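Local coordinates for protein alcohol dehydrogenase IV (Corynebacterium glutamicum, PDB 3IV7) that probably reduces maleylacetate with NAD(H) and belongs to the iron-containing alcohol dehydrogenase family, at residues C245-G250 with V322-E327; S316-A321 with N341-L346; K16-Y21 with L28-E33; G102-I107 with L113-I118. All coordinates share one frame; numbering follows the deposited sequence.

Contact 1 (C245-G250 with V322-E327); sequences CHTLGG and VDVTLE
Thr-325 OG1 is held between two oxygens, Thr-247 OG1 across the interface and Ala-321 O one turn earlier in its own helix. The hydroxyl-to-hydroxyl distance, Thr-247 OG1 to Thr-325 OG1, is 2.5 Å, unusually short for a hydrogen bond, so its exact length is doubtful, and the proton is not assigned to either side. Thr-325 OG1 also lies close to the carbon carrying its partner, 3.2 Å from Thr-247 CB. Thr-247 OG1 has a second partner as well, a weak bond to Lys-243 O. In both threonines OG1 stands beside the backbone N (chi1 -63° in Thr-247 and -60° in Thr-325), a setting from which a helical hydroxyl can turn back to the carbonyl one turn earlier. The contact joins helices 240-250 and 318-326 inside the helical C-terminal domain of the iron-containing alcohol dehydrogenase fold, where a buried pair of hydroxyls links the two helices. Val-324 covers this pair from one side: its CG1 lies 3.9 Å from Thr-247 CG2 and also 3.5 Å from Thr-247 OG1, the two side chains running past one another in opposite directions. Beyond this interface the helices pack against different neighbours. Leu-248 reaches Thr-259 and Val-263 of helix 256-271, while Val-322 and Leu-326 meet helix 339-351, whose Arg-339 forms a salt bridge with Asp-323.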
loop_
_atom_site.group_PDB
_atom_site.type_symbol
_atom_site.label_atom_id
_atom_site.label_comp_id
_atom_site.label_asym_id
_atom_site.label_seq_id
_atom_site.Cartn_x
_atom_site.Cartn_y
_atom_site.Cartn_z
ATOM N N CYS A 245 18.523 -11.059 -14.428
ATOM C CA CYS A 245 19.153 -11.516 -13.187
ATOM C C CYS A 245 18.801 -12.941 -12.798
ATOM O O CYS A 245 19.659 -13.679 -12.278
ATOM C CB CYS A 245 18.851 -10.539 -12.062
ATOM S SG CYS A 245 19.661 -8.926 -12.367
ATOM N N HIS A 246 17.551 -13.348 -13.063
ATOM C CA HIS A 246 17.123 -14.713 -12.796
ATOM C C HIS A 246 17.976 -15.690 -13.636
ATOM O O HIS A 246 18.473 -16.654 -13.114
ATOM C CB HIS A 246 15.618 -14.879 -13.103
ATOM C CG HIS A 246 15.053 -16.217 -12.717
ATOM N ND1 HIS A 246 14.570 -17.119 -13.647
ATOM C CD2 HIS A 246 14.860 -16.792 -11.502
ATOM C CE1 HIS A 246 14.101 -18.185 -13.020
ATOM N NE2 HIS A 246 14.279 -18.017 -11.719
ATOM N N THR A 247 18.138 -15.401 -14.921
ATOM C CA THR A 247 19.020 -16.202 -15.809
ATOM C C THR A 247 20.455 -16.225 -15.291
ATOM O O THR A 247 21.070 -17.287 -15.208
ATOM C CB THR A 247 19.051 -15.632 -17.237
ATOM O OG1 THR A 247 17.752 -15.702 -17.823
ATOM C CG2 THR A 247 20.055 -16.403 -18.132
ATOM N N LEU A 248 20.989 -15.049 -14.918
ATOM C CA LEU A 248 22.393 -14.973 -14.507
ATOM C C LEU A 248 22.623 -15.724 -13.182
ATOM O O LEU A 248 23.645 -16.383 -13.015
ATOM C CB LEU A 248 22.889 -13.514 -14.439
ATOM C CG LEU A 248 23.008 -12.720 -15.767
ATOM C CD1 LEU A 248 23.479 -11.277 -15.523
ATOM C CD2 LEU A 248 23.946 -13.409 -16.749
ATOM N N GLY A 249 21.653 -15.653 -12.272
ATOM C CA GLY A 249 21.727 -16.383 -10.990
ATOM C C GLY A 249 21.440 -17.872 -11.149
ATOM O O GLY A 249 22.084 -18.705 -10.532
ATOM N N GLY A 250 20.488 -18.198 -12.012
ATOM C CA GLY A 250 20.040 -19.577 -12.180
ATOM C C GLY A 250 20.968 -20.403 -13.021
ATOM O O GLY A 250 21.433 -21.458 -12.600
ATOM N N VAL A 322 21.218 -14.810 -23.315
ATOM C CA VAL A 322 20.244 -14.201 -24.204
ATOM C C VAL A 322 19.213 -15.210 -24.681
ATOM O O VAL A 322 18.008 -14.939 -24.641
ATOM C CB VAL A 322 20.922 -13.576 -25.386
ATOM C CG1 VAL A 322 19.928 -13.250 -26.439
ATOM C CG2 VAL A 322 21.711 -12.322 -24.917
ATOM N N ASP A 323 19.676 -16.384 -25.098
ATOM C CA ASP A 323 18.763 -17.490 -25.455
ATOM C C ASP A 323 17.690 -17.749 -24.429
ATOM O O ASP A 323 16.531 -17.855 -24.775
ATOM C CB ASP A 323 19.517 -18.782 -25.629
ATOM C CG ASP A 323 19.664 -19.137 -26.989
ATOM O OD1 ASP A 323 18.623 -19.426 -27.632
ATOM O OD2 ASP A 323 20.804 -19.126 -27.458
ATOM N N VAL A 324 18.119 -17.911 -23.179
ATOM C CA VAL A 324 17.253 -18.242 -22.072
ATOM C C VAL A 324 16.316 -17.120 -21.634
ATOM O O VAL A 324 15.230 -17.375 -21.099
ATOM C CB VAL A 324 18.105 -18.622 -20.857
ATOM C CG1 VAL A 324 17.236 -18.716 -19.605
ATOM C CG2 VAL A 324 18.842 -19.931 -21.133
ATOM N N THR A 325 16.739 -15.889 -21.842
ATOM C CA THR A 325 16.027 -14.737 -21.330
ATOM C C THR A 325 15.097 -14.054 -22.321
ATOM O O THR A 325 14.071 -13.490 -21.927
ATOM C CB THR A 325 17.018 -13.682 -20.856
ATOM O OG1 THR A 325 17.826 -14.239 -19.828
ATOM C CG2 THR A 325 16.271 -12.440 -20.320
ATOM N N LEU A 326 15.461 -14.073 -23.586
ATOM C CA LEU A 326 14.744 -13.307 -24.581
ATOM C C LEU A 326 13.244 -13.626 -24.527
ATOM O O LEU A 326 12.424 -12.716 -24.394
ATOM C CB LEU A 326 15.326 -13.546 -25.977
ATOM C CG LEU A 326 15.157 -12.451 -27.039
ATOM C CD1 LEU A 326 15.593 -11.088 -26.530
ATOM C CD2 LEU A 326 15.959 -12.834 -28.286
ATOM N N GLU A 327 12.909 -14.913 -24.483
ATOM C CA GLU A 327 11.504 -15.345 -24.484
ATOM C C GLU A 327 10.782 -15.098 -23.138
ATOM O O GLU A 327 9.578 -15.233 -23.059
ATOM C CB GLU A 327 11.400 -16.819 -24.853
ATOM C CG GLU A 327 11.962 -17.766 -23.791
ATOM C CD GLU A 327 12.001 -19.222 -24.252
ATOM O OE1 GLU A 327 11.788 -19.480 -25.465
ATOM O OE2 GLU A 327 12.240 -20.106 -23.392
#

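Contact 2 (S316-A321 with N341-L346)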
loop_
_atom_site.group_PDB
_atom_site.type_symbol
_atom_site.label_atom_id
_atom_site.label_comp_id
_atom_site.label_asym_id
_atom_site.label_seq_id
_atom_site.Cartn_x
_atom_site.Cartn_y
_atom_site.Cartn_z
ATOM N N SER A 316 31.614 -15.298 -23.647
ATOM C CA SER A 316 31.219 -16.527 -24.301
ATOM C C SER A 316 29.879 -17.057 -23.776
ATOM O O SER A 316 29.242 -17.831 -24.441
ATOM C CB SER A 316 32.317 -17.603 -24.143
ATOM O OG SER A 316 32.513 -17.899 -22.775
ATOM N N GLY A 317 29.497 -16.651 -22.581
ATOM C CA GLY A 317 28.205 -17.039 -21.977
ATOM C C GLY A 317 27.000 -16.145 -22.305
ATOM O O GLY A 317 25.855 -16.501 -21.998
ATOM N N ILE A 318 27.238 -15.006 -22.942
ATOM C CA ILE A 318 26.146 -14.058 -23.270
ATOM C C ILE A 318 25.098 -14.643 -24.275
ATOM O O ILE A 318 23.902 -14.450 -24.103
ATOM C CB ILE A 318 26.715 -12.758 -23.821
ATOM C CG1 ILE A 318 27.455 -11.997 -22.714
ATOM C CG2 ILE A 318 25.605 -11.884 -24.454
ATOM C CD1 ILE A 318 28.309 -10.831 -23.239
ATOM N N ALA A 319 25.564 -15.324 -25.325
ATOM C CA ALA A 319 24.643 -15.928 -26.306
ATOM C C ALA A 319 23.594 -16.830 -25.592
ATOM O O ALA A 319 22.412 -16.787 -25.910
ATOM C CB ALA A 319 25.421 -16.724 -27.368
ATOM N N GLU A 320 24.050 -17.632 -24.637
ATOM C CA GLU A 320 23.171 -18.507 -23.891
ATOM C C GLU A 320 22.246 -17.695 -22.957
ATOM O O GLU A 320 21.026 -17.964 -22.880
ATOM C CB GLU A 320 23.988 -19.496 -23.076
ATOM C CG GLU A 320 23.144 -20.485 -22.236
ATOM C CD GLU A 320 24.011 -21.441 -21.413
ATOM O OE1 GLU A 320 25.265 -21.351 -21.513
ATOM O OE2 GLU A 320 23.442 -22.271 -20.660
ATOM N N ALA A 321 22.819 -16.728 -22.232
ATOM C CA ALA A 321 22.031 -15.922 -21.354
ATOM C C ALA A 321 20.888 -15.328 -22.144
ATOM O O ALA A 321 19.758 -15.277 -21.668
ATOM C CB ALA A 321 22.887 -14.796 -20.709
ATOM N N ASN A 341 20.369 -6.477 -29.166
ATOM C CA ASN A 341 20.470 -5.433 -28.169
ATOM C C ASN A 341 20.552 -5.956 -26.739
ATOM O O ASN A 341 21.179 -5.323 -25.901
ATOM C CB ASN A 341 19.454 -4.270 -28.370
ATOM C CG ASN A 341 18.008 -4.664 -28.121
ATOM O OD1 ASN A 341 17.711 -5.641 -27.458
ATOM N ND2 ASN A 341 17.085 -3.863 -28.674
ATOM N N LEU A 342 19.979 -7.134 -26.478
ATOM C CA LEU A 342 20.156 -7.779 -25.190
ATOM C C LEU A 342 21.607 -8.267 -25.066
ATOM O O LEU A 342 22.195 -8.181 -24.002
ATOM C CB LEU A 342 19.176 -8.935 -24.996
ATOM C CG LEU A 342 19.099 -9.578 -23.616
ATOM C CD1 LEU A 342 18.805 -8.549 -22.472
ATOM C CD2 LEU A 342 18.023 -10.692 -23.617
ATOM N N SER A 343 22.172 -8.775 -26.157
ATOM C CA SER A 343 23.597 -9.142 -26.161
ATOM C C SER A 343 24.459 -7.912 -25.867
ATOM O O SER A 343 25.395 -7.994 -25.106
ATOM C CB SER A 343 24.013 -9.769 -27.495
ATOM O OG SER A 343 23.411 -11.033 -27.654
ATOM N N ARG A 344 24.113 -6.766 -26.454
ATOM C CA ARG A 344 24.886 -5.519 -26.226
ATOM C C ARG A 344 24.751 -5.058 -24.779
ATOM O O ARG A 344 25.708 -4.574 -24.180
ATOM C CB ARG A 344 24.431 -4.400 -27.171
ATOM C CG ARG A 344 25.241 -3.073 -27.040
ATOM C CD ARG A 344 26.602 -3.212 -27.642
ATOM N NE ARG A 344 27.465 -2.062 -27.378
ATOM C CZ ARG A 344 28.176 -1.892 -26.270
ATOM N NH1 ARG A 344 28.088 -2.766 -25.266
ATOM N NH2 ARG A 344 28.947 -0.821 -26.146
ATOM N N LEU A 345 23.562 -5.199 -24.231
ATOM C CA LEU A 345 23.322 -4.843 -22.850
ATOM C C LEU A 345 24.221 -5.676 -21.935
ATOM O O LEU A 345 24.896 -5.130 -21.059
ATOM C CB LEU A 345 21.855 -5.047 -22.491
ATOM C CG LEU A 345 21.443 -4.667 -21.082
ATOM C CD1 LEU A 345 19.908 -4.366 -21.022
ATOM C CD2 LEU A 345 21.838 -5.746 -20.068
ATOM N N LEU A 346 24.224 -6.990 -22.139
ATOM C CA LEU A 346 25.043 -7.877 -21.319
ATOM C C LEU A 346 26.576 -7.649 -21.526
ATOM O O LEU A 346 27.351 -7.860 -20.607
ATOM C CB LEU A 346 24.674 -9.335 -21.559
ATOM C CG LEU A 346 23.340 -9.780 -20.955
ATOM C CD1 LEU A 346 23.079 -11.270 -21.272
ATOM C CD2 LEU A 346 23.324 -9.538 -19.478
#
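Leu-346 packs against Ile-318 and Ala-321 in the apolar part of this buried interface. Ala-321 CB meets Leu-346 CD1 at 3.6 Å. That methyl group is carried forward because the leucine is extended beyond CB, with CD1 anti to CA (chi2 180°). Ile-318 lies alongside the base of the same leucine, running the opposite way, and its CG2 is 4.0 Å from Leu-346 CB. Ile-318 CD1 goes on past the leucine side chain and rests 4.0 Å from the carbonyl carbon, Leu-346 C. A second group of contacts is between a methyl and the backbone: Ile-318 CG2 sits 3.8 Å from Ser-343 CA and 3.9 Å from Ser-343 O. The serine hydroxyl takes no bond across the interface. Ser-343 OG is 4.0 Å from Ile-318 CG2 and is satisfied in its own helix by Arg-339 O. Behind Leu-346, Ile-244 of helix 240-250 continues the apolar layer, and a 1,2-ethanediol molecule, probably from the crystallisation liquor, lies about 4 Å from the Ile-318 side chain. The arrangement is helix-on-helix packing between 318-326 and 339-351, as in the helical C-terminal domain of iron-containing alcohol dehydrogenases.

Contact 3 (K16-Y21 with L28-E33)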
loop_
_atom_site.group_PDB
_atom_site.type_symbol
_atom_site.label_atom_id
_atom_site.label_comp_id
_atom_site.label_asym_id
_atom_site.label_seq_id
_atom_site.Cartn_x
_atom_site.Cartn_y
_atom_site.Cartn_z
ATOM N N LYS A 16 1.358 -7.449 8.045
ATOM C CA LYS A 16 1.689 -6.578 9.148
ATOM C C LYS A 16 3.198 -6.365 9.137
ATOM O O LYS A 16 3.975 -7.316 8.937
ATOM C CB LYS A 16 1.267 -7.184 10.480
ATOM C CG LYS A 16 1.706 -6.380 11.706
ATOM C CD LYS A 16 1.363 -7.120 13.053
ATOM C CE LYS A 16 -0.118 -7.041 13.401
ATOM N NZ LYS A 16 -0.576 -5.602 13.635
ATOM N N VAL A 17 3.604 -5.131 9.369
ATOM C CA VAL A 17 4.991 -4.766 9.448
ATOM C C VAL A 17 5.224 -4.065 10.741
ATOM O O VAL A 17 4.513 -3.092 11.075
ATOM C CB VAL A 17 5.352 -3.798 8.307
ATOM C CG1 VAL A 17 6.869 -3.491 8.310
ATOM C CG2 VAL A 17 4.917 -4.380 7.000
HETATM N N MSE A 18 6.140 -4.589 11.540
HETATM C CA MSE A 18 6.497 -3.955 12.804
HETATM C C MSE A 18 7.941 -3.487 12.668
HETATM O O MSE A 18 8.810 -4.259 12.256
HETATM C CB MSE A 18 6.356 -4.937 13.942
HETATM C CG MSE A 18 4.974 -5.579 14.019
HETATM SE SE MSE A 18 4.935 -7.174 15.164
HETATM C CE MSE A 18 4.396 -6.362 16.781
ATOM N N PHE A 19 8.194 -2.235 13.021
ATOM C CA PHE A 19 9.446 -1.609 12.712
ATOM C C PHE A 19 9.989 -0.936 13.939
ATOM O O PHE A 19 9.275 -0.183 14.613
ATOM C CB PHE A 19 9.225 -0.568 11.591
ATOM C CG PHE A 19 10.468 -0.150 10.887
ATOM C CD1 PHE A 19 11.383 0.693 11.500
ATOM C CD2 PHE A 19 10.745 -0.616 9.613
ATOM C CE1 PHE A 19 12.556 1.069 10.843
ATOM C CE2 PHE A 19 11.914 -0.261 8.956
ATOM C CZ PHE A 19 12.821 0.580 9.564
ATOM N N GLY A 20 11.258 -1.165 14.232
ATOM C CA GLY A 20 11.903 -0.437 15.335
ATOM C C GLY A 20 13.229 -1.006 15.822
ATOM O O GLY A 20 13.293 -2.172 16.227
ATOM N N TYR A 21 14.258 -0.146 15.859
ATOM C CA TYR A 21 15.602 -0.525 16.341
ATOM C C TYR A 21 15.505 -1.098 17.731
ATOM O O TYR A 21 14.896 -0.518 18.596
ATOM C CB TYR A 21 16.558 0.692 16.330
ATOM C CG TYR A 21 17.972 0.415 16.881
ATOM C CD1 TYR A 21 18.223 0.416 18.237
ATOM C CD2 TYR A 21 19.043 0.173 16.024
ATOM C CE1 TYR A 21 19.507 0.179 18.729
ATOM C CE2 TYR A 21 20.313 -0.058 16.509
ATOM C CZ TYR A 21 20.535 -0.064 17.855
ATOM O OH TYR A 21 21.815 -0.264 18.350
ATOM N N LEU A 28 8.440 -9.880 18.551
ATOM C CA LEU A 28 8.240 -11.323 18.311
ATOM C C LEU A 28 7.377 -11.889 19.397
ATOM O O LEU A 28 6.462 -12.667 19.123
ATOM C CB LEU A 28 9.569 -12.077 18.226
ATOM C CG LEU A 28 9.485 -13.593 17.904
ATOM C CD1 LEU A 28 8.617 -13.871 16.646
ATOM C CD2 LEU A 28 10.866 -14.197 17.720
ATOM N N LYS A 29 7.654 -11.491 20.646
ATOM C CA LYS A 29 6.838 -11.928 21.774
ATOM C C LYS A 29 5.363 -11.548 21.532
ATOM O O LYS A 29 4.484 -12.382 21.598
ATOM C CB LYS A 29 7.342 -11.301 23.100
ATOM C CG LYS A 29 6.393 -11.544 24.328
ATOM C CD LYS A 29 7.105 -11.286 25.665
ATOM C CE LYS A 29 6.272 -11.764 26.879
ATOM N NZ LYS A 29 5.034 -10.930 27.088
ATOM N N GLN A 30 5.137 -10.279 21.232
ATOM C CA GLN A 30 3.804 -9.748 20.974
ATOM C C GLN A 30 3.114 -10.537 19.876
ATOM O O GLN A 30 1.947 -10.936 20.007
ATOM C CB GLN A 30 3.944 -8.277 20.592
ATOM C CG GLN A 30 2.680 -7.498 20.469
ATOM C CD GLN A 30 2.940 -6.063 20.019
ATOM O OE1 GLN A 30 3.983 -5.487 20.331
ATOM N NE2 GLN A 30 1.996 -5.488 19.258
ATOM N N GLU A 31 3.854 -10.831 18.812
ATOM C CA GLU A 31 3.294 -11.538 17.661
ATOM C C GLU A 31 2.926 -12.998 17.991
ATOM O O GLU A 31 1.849 -13.476 17.615
ATOM C CB GLU A 31 4.288 -11.443 16.477
ATOM C CG GLU A 31 3.866 -12.040 15.252
ATOM C CD GLU A 31 2.697 -11.329 14.592
ATOM O OE1 GLU A 31 2.294 -10.252 15.025
ATOM O OE2 GLU A 31 2.171 -11.891 13.652
ATOM N N VAL A 32 3.791 -13.684 18.731
ATOM C CA VAL A 32 3.530 -15.054 19.120
ATOM C C VAL A 32 2.342 -15.158 20.100
ATOM O O VAL A 32 1.520 -16.117 20.044
ATOM C CB VAL A 32 4.761 -15.670 19.787
ATOM C CG1 VAL A 32 4.409 -16.999 20.424
ATOM C CG2 VAL A 32 5.895 -15.823 18.773
ATOM N N GLU A 33 2.268 -14.203 21.009
ATOM C CA GLU A 33 1.205 -14.188 21.991
ATOM C C GLU A 33 -0.138 -13.852 21.344
ATOM O O GLU A 33 -1.122 -14.494 21.635
ATOM C CB GLU A 33 1.542 -13.244 23.142
ATOM C CG GLU A 33 2.655 -13.811 24.014
ATOM C CD GLU A 33 2.831 -13.108 25.306
ATOM O OE1 GLU A 33 2.627 -11.884 25.365
ATOM O OE2 GLU A 33 3.202 -13.790 26.279
#
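Met-18, present as selenomethionine, sets its terminal methyl over the face of the Gln-30 side-chain amide. Its CE is nearly equidistant from three amide atoms, 3.6 Å from Gln-30 CD and NE2 and 3.7 Å from Gln-30 OE1, and stands about 3.4 Å above the plane they define. The bend at the end of the side chain (chi3 94°) turns CE toward the amide, while SE faces Glu-31, 4.1 Å from its OE1. The same carboxylate oxygen lies 3.8 Å from Lys-16 CD, so Glu-31 touches the aliphatic part of the lysine. The charged ends are apart, Lys-16 NZ being 5.6 Å from Glu-31 OE1. These side chains fill the space between strand 7-20 and helix 24-35, the first strand and helix of the N-terminal alpha/beta domain. Here the segment axes approach to 11.0 Å and run nearly antiparallel, at 155°, as expected when a helix folds back over the sheet. Farther out, Glu-31 OE2 receives salt bridges from Arg-34 NH2 and Arg-35 NE and a hydrogen bond with Thr-151 OG1, the last on the neighbouring strand. Lys-16 NZ instead forms a salt bridge with Asp-11 of the second subunit. Residues 16-20 also pair in an antiparallel ladder with a strand of that subunit, carrying the sheet across the dimer interface, and Asn-9 of the second subunit packs on both Met-18 and Gln-30.

Contact 4 (G102-I107 with L113-I118)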
loop_
_atom_site.group_PDB
_atom_site.type_symbol
_atom_site.label_atom_id
_atom_site.label_comp_id
_atom_site.label_asym_id
_atom_site.label_seq_id
_atom_site.Cartn_x
_atom_site.Cartn_y
_atom_site.Cartn_z
ATOM N N GLY A 102 13.632 -17.794 2.138
ATOM C CA GLY A 102 13.273 -18.714 1.047
ATOM C C GLY A 102 12.863 -20.096 1.552
ATOM O O GLY A 102 11.906 -20.705 1.023
ATOM N N LEU A 103 13.571 -20.598 2.572
ATOM C CA LEU A 103 13.264 -21.897 3.131
ATOM C C LEU A 103 11.945 -21.866 3.910
ATOM O O LEU A 103 11.145 -22.800 3.822
ATOM C CB LEU A 103 14.415 -22.409 4.012
ATOM C CG LEU A 103 14.254 -23.831 4.571
ATOM C CD1 LEU A 103 14.093 -24.851 3.452
ATOM C CD2 LEU A 103 15.432 -24.237 5.524
ATOM N N ALA A 104 11.695 -20.788 4.639
ATOM C CA ALA A 104 10.439 -20.655 5.371
ATOM C C ALA A 104 9.301 -20.683 4.364
ATOM O O ALA A 104 8.306 -21.364 4.564
ATOM C CB ALA A 104 10.422 -19.352 6.217
ATOM N N LYS A 105 9.490 -20.004 3.241
ATOM C CA LYS A 105 8.486 -19.982 2.196
ATOM C C LYS A 105 8.267 -21.391 1.644
ATOM O O LYS A 105 7.140 -21.807 1.422
ATOM C CB LYS A 105 8.910 -19.033 1.066
ATOM C CG LYS A 105 8.777 -17.525 1.387
ATOM C CD LYS A 105 9.237 -16.700 0.182
ATOM C CE LYS A 105 8.715 -15.269 0.244
ATOM N NZ LYS A 105 9.193 -14.466 -0.893
ATOM N N ALA A 106 9.352 -22.105 1.375
ATOM C CA ALA A 106 9.233 -23.451 0.842
ATOM C C ALA A 106 8.388 -24.333 1.786
ATOM O O ALA A 106 7.545 -25.119 1.325
ATOM C CB ALA A 106 10.593 -24.063 0.571
ATOM N N ILE A 107 8.563 -24.156 3.091
ATOM C CA ILE A 107 7.780 -24.919 4.084
ATOM C C ILE A 107 6.310 -24.541 4.030
ATOM O O ILE A 107 5.444 -25.404 4.065
ATOM C CB ILE A 107 8.284 -24.710 5.529
ATOM C CG1 ILE A 107 9.731 -25.182 5.674
ATOM C CG2 ILE A 107 7.393 -25.534 6.519
ATOM C CD1 ILE A 107 10.405 -24.760 7.021
ATOM N N LEU A 113 1.661 -23.119 6.833
ATOM C CA LEU A 113 2.011 -22.495 8.101
ATOM C C LEU A 113 2.303 -21.020 7.910
ATOM O O LEU A 113 2.898 -20.626 6.910
ATOM C CB LEU A 113 3.228 -23.167 8.737
ATOM C CG LEU A 113 2.979 -24.541 9.375
ATOM C CD1 LEU A 113 4.322 -25.183 9.688
ATOM C CD2 LEU A 113 2.060 -24.422 10.676
ATOM N N PRO A 114 1.941 -20.214 8.886
ATOM C CA PRO A 114 2.231 -18.801 8.827
ATOM C C PRO A 114 3.682 -18.530 9.119
ATOM O O PRO A 114 4.345 -19.308 9.855
ATOM C CB PRO A 114 1.338 -18.212 9.921
ATOM C CG PRO A 114 1.101 -19.323 10.841
ATOM C CD PRO A 114 1.077 -20.553 10.033
ATOM N N ILE A 115 4.196 -17.462 8.524
ATOM C CA ILE A 115 5.578 -17.089 8.681
ATOM C C ILE A 115 5.692 -15.702 9.287
ATOM O O ILE A 115 4.999 -14.770 8.850
ATOM C CB ILE A 115 6.271 -17.013 7.315
ATOM C CG1 ILE A 115 6.365 -18.379 6.647
ATOM C CG2 ILE A 115 7.666 -16.385 7.451
ATOM C CD1 ILE A 115 6.754 -18.242 5.158
ATOM N N VAL A 116 6.542 -15.560 10.295
ATOM C CA VAL A 116 6.948 -14.244 10.767
ATOM C C VAL A 116 8.396 -14.054 10.258
ATOM O O VAL A 116 9.259 -14.841 10.575
ATOM C CB VAL A 116 6.899 -14.119 12.312
ATOM C CG1 VAL A 116 7.450 -12.770 12.758
ATOM C CG2 VAL A 116 5.461 -14.325 12.848
ATOM N N ALA A 117 8.619 -13.061 9.395
ATOM C CA ALA A 117 9.946 -12.826 8.838
ATOM C C ALA A 117 10.633 -11.737 9.532
ATOM O O ALA A 117 10.059 -10.685 9.730
ATOM C CB ALA A 117 9.875 -12.516 7.309
ATOM N N ILE A 118 11.908 -11.991 9.886
ATOM C CA ILE A 118 12.766 -11.033 10.585
ATOM C C ILE A 118 14.048 -10.844 9.713
ATOM O O ILE A 118 15.063 -11.560 9.891
ATOM C CB ILE A 118 13.115 -11.540 12.006
ATOM C CG1 ILE A 118 11.838 -11.928 12.760
ATOM C CG2 ILE A 118 13.901 -10.491 12.779
ATOM C CD1 ILE A 118 12.047 -12.226 14.231
#
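This is a buried apolar contact within a beta-alpha-beta unit, between helix 98-111 and strand 115-119 that follows it, in the parallel sheet of the N-terminal domain. Strand 91-96 completes the unit and is a sheet neighbour of 115-119. Ile-115 carries the contact from the strand side. With CG1 beside the backbone N (chi1 -66°) and the chain then extended, its terminal methyl reaches the helix and settles against both backbone and side chain of Ala-104. Consistent with the small size of alanine, the CA atoms of Ala-104 and Ile-115 are 6.9 Å apart. A second, looser apolar pair forms where the chain returns from the helix to the sheet: Ile-107 CG2 lies 4.4 Å from Leu-113 CD1. Both helix residues also pack on the sheet itself, Ala-104 on Cys-94 and Ile-43, and Ile-107 on Leu-92, Met-41 and Ile-43. Since Ile-115 in turn touches Leu-92 and Cys-94, the same apolar layer extends beneath the helix over adjoining strands. Lys-105 meets Ile-115 CD1 with its backbone N at 3.8 Å and, more loosely, with CG at 4.3 Å. From there the chain runs out nearly straight, and the NZ of this buried residue is gripped by three hydrogen-bond partners, Ser-125 OG, Thr-128 OG1 and Val-130 O. Closest of all is the approach of a methyl group to a main-chain oxygen, with Ile-115 CD1 3.5 Å from Ala-104 O and 4.0 Å from Ala-104 CB.

How the contacts relate
The four contacts fall into two pairs, one in each family region. Contacts 1 and 2 share helix 318-326, their centres 9 Å apart, and meet directly where Val-322 CG2 packs 3.5 Å from Ser-343 OG. Contacts 3 and 4, with centres 15 Å apart, lie against the same parallel sheet and touch through Glu-31 CG and Val-116 CG2 at 3.7 Å. Between the pairs nothing touches: contacts 1 and 4 come nearest, about 12 Å between closest atoms, whereas the centres of contacts 2 and 3 are 45 Å apart on opposite sides of the chain's centre. In this family the active site generally lies in the cleft between the two domains.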